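Local coordinates for probable branched-chain amino acid ABC transporter, amino acid binding protein (Thermus thermophilus, PDB 3LKB) that probably binds branched-chain amino acids outside the membrane, valine being the ligand bound here, and delivers them to an ABC transporter, at residues Val130-Glu135 with Glu371-Ala376; Gln178-Gly183 with Thr188-Arg193. The protein carries 2 engineered substitutions. All coordinates share one frame; numbering follows the deposited sequence.

Contact 1 (Val130-Glu135 with Glu371-Ala376)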
ATOM      1  N   VAL A 130       1.644 -12.952  23.280  1.00  5.76           N
ATOM      2  CA  VAL A 130       2.342 -12.094  24.181  1.00  6.29           C
ATOM      3  C   VAL A 130       2.714 -12.776  25.511  1.00  7.17           C
ATOM      4  O   VAL A 130       3.816 -12.660  25.933  1.00  6.91           O
ATOM      5  CB  VAL A 130       1.638 -10.724  24.402  1.00  6.12           C
ATOM      6  CG1 VAL A 130       2.120 -10.073  25.568  1.00  6.84           C
ATOM      7  CG2 VAL A 130       1.795  -9.864  23.294  1.00  4.24           C
ATOM      8  N   VAL A 131       1.790 -13.509  26.104  1.00  7.09           N
ATOM      9  CA  VAL A 131       2.042 -14.337  27.252  1.00  7.26           C
ATOM     10  C   VAL A 131       3.082 -15.440  26.967  1.00  8.31           C
ATOM     11  O   VAL A 131       3.877 -15.740  27.782  1.00  8.39           O
ATOM     12  CB  VAL A 131       0.718 -14.930  27.834  1.00 20.00           C
ATOM     13  CG1 VAL A 131       0.947 -15.856  28.903  1.00 20.00           C
ATOM     14  CG2 VAL A 131      -0.199 -13.898  28.225  1.00 20.00           C
ATOM     15  N   ALA A 132       3.064 -16.009  25.785  1.00  8.19           N
ATOM     16  CA  ALA A 132       4.052 -16.987  25.448  1.00  8.18           C
ATOM     17  C   ALA A 132       5.449 -16.379  25.439  1.00  8.26           C
ATOM     18  O   ALA A 132       6.350 -16.951  25.967  1.00  7.75           O
ATOM     19  CB  ALA A 132       3.729 -17.697  24.155  1.00  8.16           C
ATOM     20  N   LEU A 133       5.579 -15.235  24.825  1.00  6.79           N
ATOM     21  CA  LEU A 133       6.805 -14.446  24.885  1.00  8.28           C
ATOM     22  C   LEU A 133       7.268 -14.073  26.330  1.00  9.34           C
ATOM     23  O   LEU A 133       8.469 -14.115  26.642  1.00 10.35           O
ATOM     24  CB  LEU A 133       6.619 -13.137  24.083  1.00  6.88           C
ATOM     25  CG  LEU A 133       6.497 -13.326  22.573  1.00  7.53           C
ATOM     26  CD1 LEU A 133       6.017 -12.078  21.948  1.00  8.02           C
ATOM     27  CD2 LEU A 133       7.818 -13.846  21.921  1.00  2.00           C
ATOM     28  N   LEU A 134       6.340 -13.661  27.175  1.00  9.63           N
ATOM     29  CA  LEU A 134       6.694 -13.343  28.552  1.00 11.42           C
ATOM     30  C   LEU A 134       7.193 -14.565  29.256  1.00 12.58           C
ATOM     31  O   LEU A 134       8.112 -14.444  30.075  1.00 13.39           O
ATOM     32  CB  LEU A 134       5.542 -12.747  29.346  1.00 10.43           C
ATOM     33  CG  LEU A 134       5.054 -11.364  28.889  1.00 11.55           C
ATOM     34  CD1 LEU A 134       3.778 -10.955  29.622  1.00 11.53           C
ATOM     35  CD2 LEU A 134       6.112 -10.304  29.058  1.00 12.25           C
ATOM     36  N   GLU A 135       6.619 -15.733  28.943  1.00 13.34           N
ATOM     37  CA  GLU A 135       7.058 -16.948  29.587  1.00 14.93           C
ATOM     38  C   GLU A 135       8.501 -17.148  29.178  1.00 14.32           C
ATOM     39  O   GLU A 135       9.381 -17.364  30.006  1.00 15.15           O
ATOM     40  CB  GLU A 135       6.240 -18.141  29.135  1.00 16.10           C
ATOM     41  CG  GLU A 135       4.957 -18.345  29.924  1.00 22.22           C
ATOM     42  CD  GLU A 135       4.320 -19.739  29.677  1.00 30.44           C
ATOM     43  OE1 GLU A 135       3.335 -19.770  28.869  1.00 32.03           O
ATOM     44  OE2 GLU A 135       4.815 -20.764  30.274  1.00 28.77           O
ATOM     45  N   GLU A 371       9.259 -26.055  19.675  1.00 16.62           N
ATOM     46  CA  GLU A 371       8.227 -26.899  19.105  1.00 16.86           C
ATOM     47  C   GLU A 371       6.864 -26.184  19.255  1.00 15.03           C
ATOM     48  O   GLU A 371       6.741 -25.251  20.056  1.00 13.04           O
ATOM     49  CB  GLU A 371       8.239 -28.199  19.886  1.00 18.19           C
ATOM     50  CG  GLU A 371       8.872 -29.364  19.157  1.00 26.62           C
ATOM     51  CD  GLU A 371       7.782 -30.215  18.449  1.00 39.61           C
ATOM     52  OE1 GLU A 371       6.556 -30.067  18.797  1.00 44.42           O
ATOM     53  OE2 GLU A 371       8.138 -31.019  17.546  1.00 40.45           O
ATOM     54  N   PRO A 372       5.841 -26.579  18.449  1.00 14.00           N
ATOM     55  CA  PRO A 372       4.530 -25.938  18.644  1.00 12.94           C
ATOM     56  C   PRO A 372       4.057 -26.163  20.071  1.00 13.06           C
ATOM     57  O   PRO A 372       4.248 -27.268  20.567  1.00 14.62           O
ATOM     58  CB  PRO A 372       3.645 -26.689  17.675  1.00 13.11           C
ATOM     59  CG  PRO A 372       4.624 -27.080  16.524  1.00 12.92           C
ATOM     60  CD  PRO A 372       5.861 -27.449  17.256  1.00 13.01           C
ATOM     61  N   PHE A 373       3.493 -25.143  20.725  1.00 11.14           N
ATOM     62  CA  PHE A 373       2.951 -25.276  22.059  1.00 10.98           C
ATOM     63  C   PHE A 373       1.750 -24.322  22.308  1.00 10.57           C
ATOM     64  O   PHE A 373       1.571 -23.342  21.578  1.00  9.59           O
ATOM     65  CB  PHE A 373       4.070 -25.114  23.124  1.00 11.38           C
ATOM     66  CG  PHE A 373       4.602 -23.682  23.281  1.00 10.71           C
ATOM     67  CD1 PHE A 373       4.169 -22.889  24.345  1.00  8.73           C
ATOM     68  CD2 PHE A 373       5.557 -23.147  22.376  1.00  9.38           C
ATOM     69  CE1 PHE A 373       4.636 -21.559  24.512  1.00  8.50           C
ATOM     70  CE2 PHE A 373       6.031 -21.807  22.495  1.00  7.18           C
ATOM     71  CZ  PHE A 373       5.561 -21.009  23.574  1.00  9.08           C
ATOM     72  N   THR A 374       0.923 -24.655  23.300  1.00 10.51           N
ATOM     73  CA  THR A 374      -0.154 -23.781  23.782  1.00 11.76           C
ATOM     74  C   THR A 374       0.239 -23.256  25.137  1.00 11.88           C
ATOM     75  O   THR A 374       0.989 -23.926  25.870  1.00 13.45           O
ATOM     76  CB  THR A 374      -1.522 -24.493  23.908  1.00 12.73           C
ATOM     77  OG1 THR A 374      -1.445 -25.533  24.891  1.00 12.91           O
ATOM     78  CG2 THR A 374      -1.985 -25.076  22.550  1.00 10.58           C
ATOM     79  N   SER A 375      -0.200 -22.055  25.483  1.00 11.89           N
ATOM     80  CA  SER A 375       0.160 -21.473  26.790  1.00 12.49           C
ATOM     81  C   SER A 375      -0.916 -21.706  27.861  1.00 13.51           C
ATOM     82  O   SER A 375      -1.954 -21.061  27.849  1.00 14.77           O
ATOM     83  CB  SER A 375       0.469 -19.976  26.691  1.00 12.21           C
ATOM     84  OG  SER A 375       0.610 -19.430  27.999  1.00 10.76           O
ATOM     85  N   ALA A 376      -0.677 -22.618  28.796  1.00 13.85           N
ATOM     86  CA  ALA A 376      -1.607 -22.768  29.909  1.00 13.88           C
ATOM     87  C   ALA A 376      -1.651 -21.486  30.765  1.00 14.32           C
ATOM     88  O   ALA A 376      -2.740 -21.092  31.247  1.00 15.15           O
ATOM     89  CB  ALA A 376      -1.229 -23.972  30.747  1.00 13.39           C
TER
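S375 OG takes part in two hydrogen bonds, donating to E135 OE1 at 2.9 Å and accepting from the backbone N of F378. The hydroxyl approaches OE1 almost in line with the CD-OE1 bond. S375 reaches both because its OG stands anti to its own backbone N (chi1 171°), while the glutamate chain runs extended beyond CG and carries its carboxylate across to the serine. A small hydroxyl that can donate and accept at once suits this buried spot, where S375 is the N-cap of the C-terminal helix 376-383. The carboxylate beside that helix start probably gains from the partial positive charge of its first N-H groups. E128, on the same helix as E135, accepts the N-H of S375, so two acidic side chains hold the cap residue by its backbone and its hydroxyl. In this two-lobed periplasmic binding protein fold, helix 126-140 packs against the segment that leads from the outer strand 365-368 to helix 376-383. An alanine in place of E135 would take away the acceptor, and the S375 hydroxyl is likely to be left without a mate for its proton and free to rotate it. V131 CG1 lies 3.7 Å from S375 OG; beside this, A132 CB meets F373 CZ at 3.8 Å, approaching the ring obliquely. Alanine suits that place, since its lone methyl lets the ring tip lie near the helix backbone. The two backbones come closest at A132 and S375, whose CA atoms are 6.1 Å apart. The ring is sent toward the helix by a chi1 of 72°, which sets CG between the backbone N and the carbonyl carbon, and E371 O lies in plane at its edge.

Contact 2 (Gln178-Gly183 with Thr188-Arg193)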
ATOM      1  N   GLN A 178       4.011   2.076  26.081  1.00 20.67           N
ATOM      2  CA  GLN A 178       4.011   3.153  25.138  1.00 21.26           C
ATOM      3  C   GLN A 178       3.319   2.753  23.839  1.00 20.37           C
ATOM      4  O   GLN A 178       3.503   1.653  23.325  1.00 19.33           O
ATOM      5  CB  GLN A 178       5.449   3.489  24.754  1.00 21.94           C
ATOM      6  CG  GLN A 178       6.274   4.238  25.781  1.00 27.24           C
ATOM      7  CD  GLN A 178       5.773   5.631  26.039  1.00 30.80           C
ATOM      8  OE1 GLN A 178       5.535   6.400  25.113  1.00 34.50           O
ATOM      9  NE2 GLN A 178       5.602   5.962  27.314  1.00 33.68           N
ATOM     10  N   GLU A 179       2.616   3.678  23.260  1.00 20.41           N
ATOM     11  CA  GLU A 179       1.970   3.554  22.011  1.00 20.09           C
ATOM     12  C   GLU A 179       2.822   4.216  20.943  1.00 19.50           C
ATOM     13  O   GLU A 179       3.124   5.334  21.065  1.00 19.82           O
ATOM     14  CB  GLU A 179       0.557   4.135  22.129  1.00 20.25           C
ATOM     15  CG  GLU A 179      -0.459   3.102  22.578  1.00 22.67           C
ATOM     16  CD  GLU A 179      -1.833   3.603  23.046  1.00 28.47           C
ATOM     17  OE1 GLU A 179      -2.446   4.456  22.430  1.00 31.28           O
ATOM     18  OE2 GLU A 179      -2.344   3.093  24.032  1.00 30.05           O
ATOM     19  N   VAL A 180       3.244   3.467  19.940  1.00 18.44           N
ATOM     20  CA  VAL A 180       3.997   3.974  18.803  1.00 17.87           C
ATOM     21  C   VAL A 180       3.407   3.518  17.469  1.00 18.41           C
ATOM     22  O   VAL A 180       3.294   2.364  17.203  1.00 18.63           O
ATOM     23  CB  VAL A 180       5.512   3.597  18.867  1.00 20.00           C
ATOM     24  CG1 VAL A 180       6.286   4.155  17.768  1.00 20.00           C
ATOM     25  CG2 VAL A 180       6.108   3.910  20.153  1.00 20.00           C
ATOM     26  N   GLY A 181       3.046   4.474  16.632  1.00 18.21           N
ATOM     27  CA  GLY A 181       2.511   4.225  15.313  1.00 17.54           C
ATOM     28  C   GLY A 181       3.439   4.397  14.149  1.00 17.01           C
ATOM     29  O   GLY A 181       4.596   4.531  14.320  1.00 16.88           O
ATOM     30  N   SER A 182       2.915   4.391  12.948  1.00 17.03           N
ATOM     31  CA  SER A 182       3.785   4.507  11.797  1.00 18.85           C
ATOM     32  C   SER A 182       4.251   5.967  11.685  1.00 18.19           C
ATOM     33  O   SER A 182       3.603   6.860  12.224  1.00 18.61           O
ATOM     34  CB  SER A 182       3.043   4.039  10.542  1.00 19.31           C
ATOM     35  OG  SER A 182       1.863   4.845  10.398  1.00 23.07           O
ATOM     36  N   GLY A 183       5.380   6.201  11.039  1.00 17.38           N
ATOM     37  CA  GLY A 183       5.925   7.541  11.008  1.00 17.66           C
ATOM     38  C   GLY A 183       6.818   7.832  12.197  1.00 18.26           C
ATOM     39  O   GLY A 183       7.180   8.986  12.414  1.00 17.90           O
ATOM     40  N   THR A 188      14.665   7.676  19.566  1.00 18.47           N
ATOM     41  CA  THR A 188      15.720   8.022  20.563  1.00 18.28           C
ATOM     42  C   THR A 188      15.184   8.294  21.962  1.00 17.29           C
ATOM     43  O   THR A 188      15.570   7.606  22.900  1.00 16.69           O
ATOM     44  CB  THR A 188      16.613   9.199  20.103  1.00 18.66           C
ATOM     45  OG1 THR A 188      17.298   8.819  18.910  1.00 19.34           O
ATOM     46  CG2 THR A 188      17.693   9.488  21.133  1.00 19.94           C
ATOM     47  N   ALA A 189      14.301   9.278  22.100  1.00 16.52           N
ATOM     48  CA  ALA A 189      13.759   9.592  23.406  1.00 17.25           C
ATOM     49  C   ALA A 189      13.123   8.367  24.103  1.00 18.02           C
ATOM     50  O   ALA A 189      13.280   8.148  25.307  1.00 18.06           O
ATOM     51  CB  ALA A 189      12.741  10.762  23.317  1.00 16.69           C
ATOM     52  N   LEU A 190      12.386   7.574  23.348  1.00 18.25           N
ATOM     53  CA  LEU A 190      11.649   6.504  23.960  1.00 18.56           C
ATOM     54  C   LEU A 190      12.642   5.456  24.407  1.00 18.03           C
ATOM     55  O   LEU A 190      12.582   4.970  25.515  1.00 17.90           O
ATOM     56  CB  LEU A 190      10.642   5.925  22.976  1.00 19.04           C
ATOM     57  CG  LEU A 190      10.121   4.546  23.294  1.00 18.79           C
ATOM     58  CD1 LEU A 190       9.101   4.710  24.402  1.00 22.36           C
ATOM     59  CD2 LEU A 190       9.485   4.008  22.063  1.00 20.78           C
ATOM     60  N   LEU A 191      13.574   5.130  23.540  1.00 18.07           N
ATOM     61  CA  LEU A 191      14.596   4.160  23.882  1.00 17.78           C
ATOM     62  C   LEU A 191      15.484   4.607  25.074  1.00 18.60           C
ATOM     63  O   LEU A 191      15.808   3.790  25.952  1.00 18.89           O
ATOM     64  CB  LEU A 191      15.412   3.784  22.635  1.00 16.95           C
ATOM     65  CG  LEU A 191      14.663   2.982  21.558  1.00 16.42           C
ATOM     66  CD1 LEU A 191      15.357   3.059  20.226  1.00 12.79           C
ATOM     67  CD2 LEU A 191      14.437   1.504  21.949  1.00 14.01           C
ATOM     68  N   LYS A 192      15.863   5.885  25.106  1.00 19.41           N
ATOM     69  CA  LYS A 192      16.626   6.469  26.248  1.00 20.98           C
ATOM     70  C   LYS A 192      15.843   6.399  27.572  1.00 20.60           C
ATOM     71  O   LYS A 192      16.414   6.113  28.592  1.00 20.94           O
ATOM     72  CB  LYS A 192      17.018   7.927  25.969  1.00 21.65           C
ATOM     73  CG  LYS A 192      18.444   8.219  25.565  1.00 23.51           C
ATOM     74  CD  LYS A 192      19.050   7.234  24.598  1.00 28.92           C
ATOM     75  CE  LYS A 192      20.002   7.975  23.609  1.00 32.45           C
ATOM     76  NZ  LYS A 192      21.443   8.233  24.008  1.00 33.57           N
ATOM     77  N   ARG A 193      14.537   6.629  27.524  1.00 20.88           N
ATOM     78  CA  ARG A 193      13.631   6.413  28.652  1.00 21.81           C
ATOM     79  C   ARG A 193      13.715   4.979  29.187  1.00 20.73           C
ATOM     80  O   ARG A 193      13.875   4.779  30.398  1.00 20.50           O
ATOM     81  CB  ARG A 193      12.181   6.724  28.247  1.00 22.79           C
ATOM     82  CG  ARG A 193      11.507   7.924  28.925  1.00 29.90           C
ATOM     83  CD  ARG A 193      11.266   7.631  30.433  1.00 40.43           C
ATOM     84  NE  ARG A 193      12.515   7.716  31.230  1.00 45.91           N
ATOM     85  CZ  ARG A 193      12.625   7.592  32.565  1.00 48.55           C
ATOM     86  NH1 ARG A 193      11.557   7.355  33.347  1.00 48.34           N
ATOM     87  NH2 ARG A 193      13.828   7.711  33.120  1.00 48.12           N
TER
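L190 splits its two methyls between two side chains of the facing segment, CD2 overlapping V180 and CD1 coming up against Q178. The V180 branch carries the contact: CD2 meets V180 CG2 at 3.9 Å, the two branched side chains crossing at a slant. On the other branch CD1 faces the chain and the amide carbon of Q178, but it is modelled too near Q178 CG for two carbons, so the close details of that pair are doubtful. Leucine fits the helix position well: with CG anti to the backbone N (chi1 161°), it projects a forked end that can touch residues two apart along the strand and its continuation. It is also the one residue of its segment that meets the other, and 62 of the 113 Å² buried between the segments belong to it. Valine suits the place opposite, since its beta-branch sets a methyl close to the backbone and facing the helix. Q178 and V180 both point to the helix, whereas E179 between them makes a salt bridge with R157. The arrangement belongs to a beta-alpha-beta crossover: strand 173-179, an outer strand of the parallel part of the sheet, leads through a short loop into helix 188-196 and on to the parallel strand 201-205, with strand 145-150 lying between the two strands. Backbone bonds from Q178 and V180 to V150 tie the near side of the contact to that middle strand. No hydrogen bond or charge pair joins the two segments; the meeting is between methyls of L190 and V180, with Q178 adding its chain and amide carbon, and such apolar contact imposes no bond direction.

Overall arrangement
Contacts 1 and 2 do not touch: their centres are 26 Å apart and their nearest atoms about 12 Å. Contact 1 joins segments far apart in sequence, whereas contact 2 brings together neighbours just across a short loop. The same seven-stranded sheet relates them, since Q178-G183 takes in the end of one outermost strand, 173-179, and E371-A376 follows the other, 365-368. Helix 160-170 bridges them further: V130, V131 and L134 pack on it, and the chain then runs from it into strand 173-179. Helix 126-140, which carries V130-E135, begins at Y126, a residue of the valine pocket, while V130-E135 themselves are not among the pocket residues.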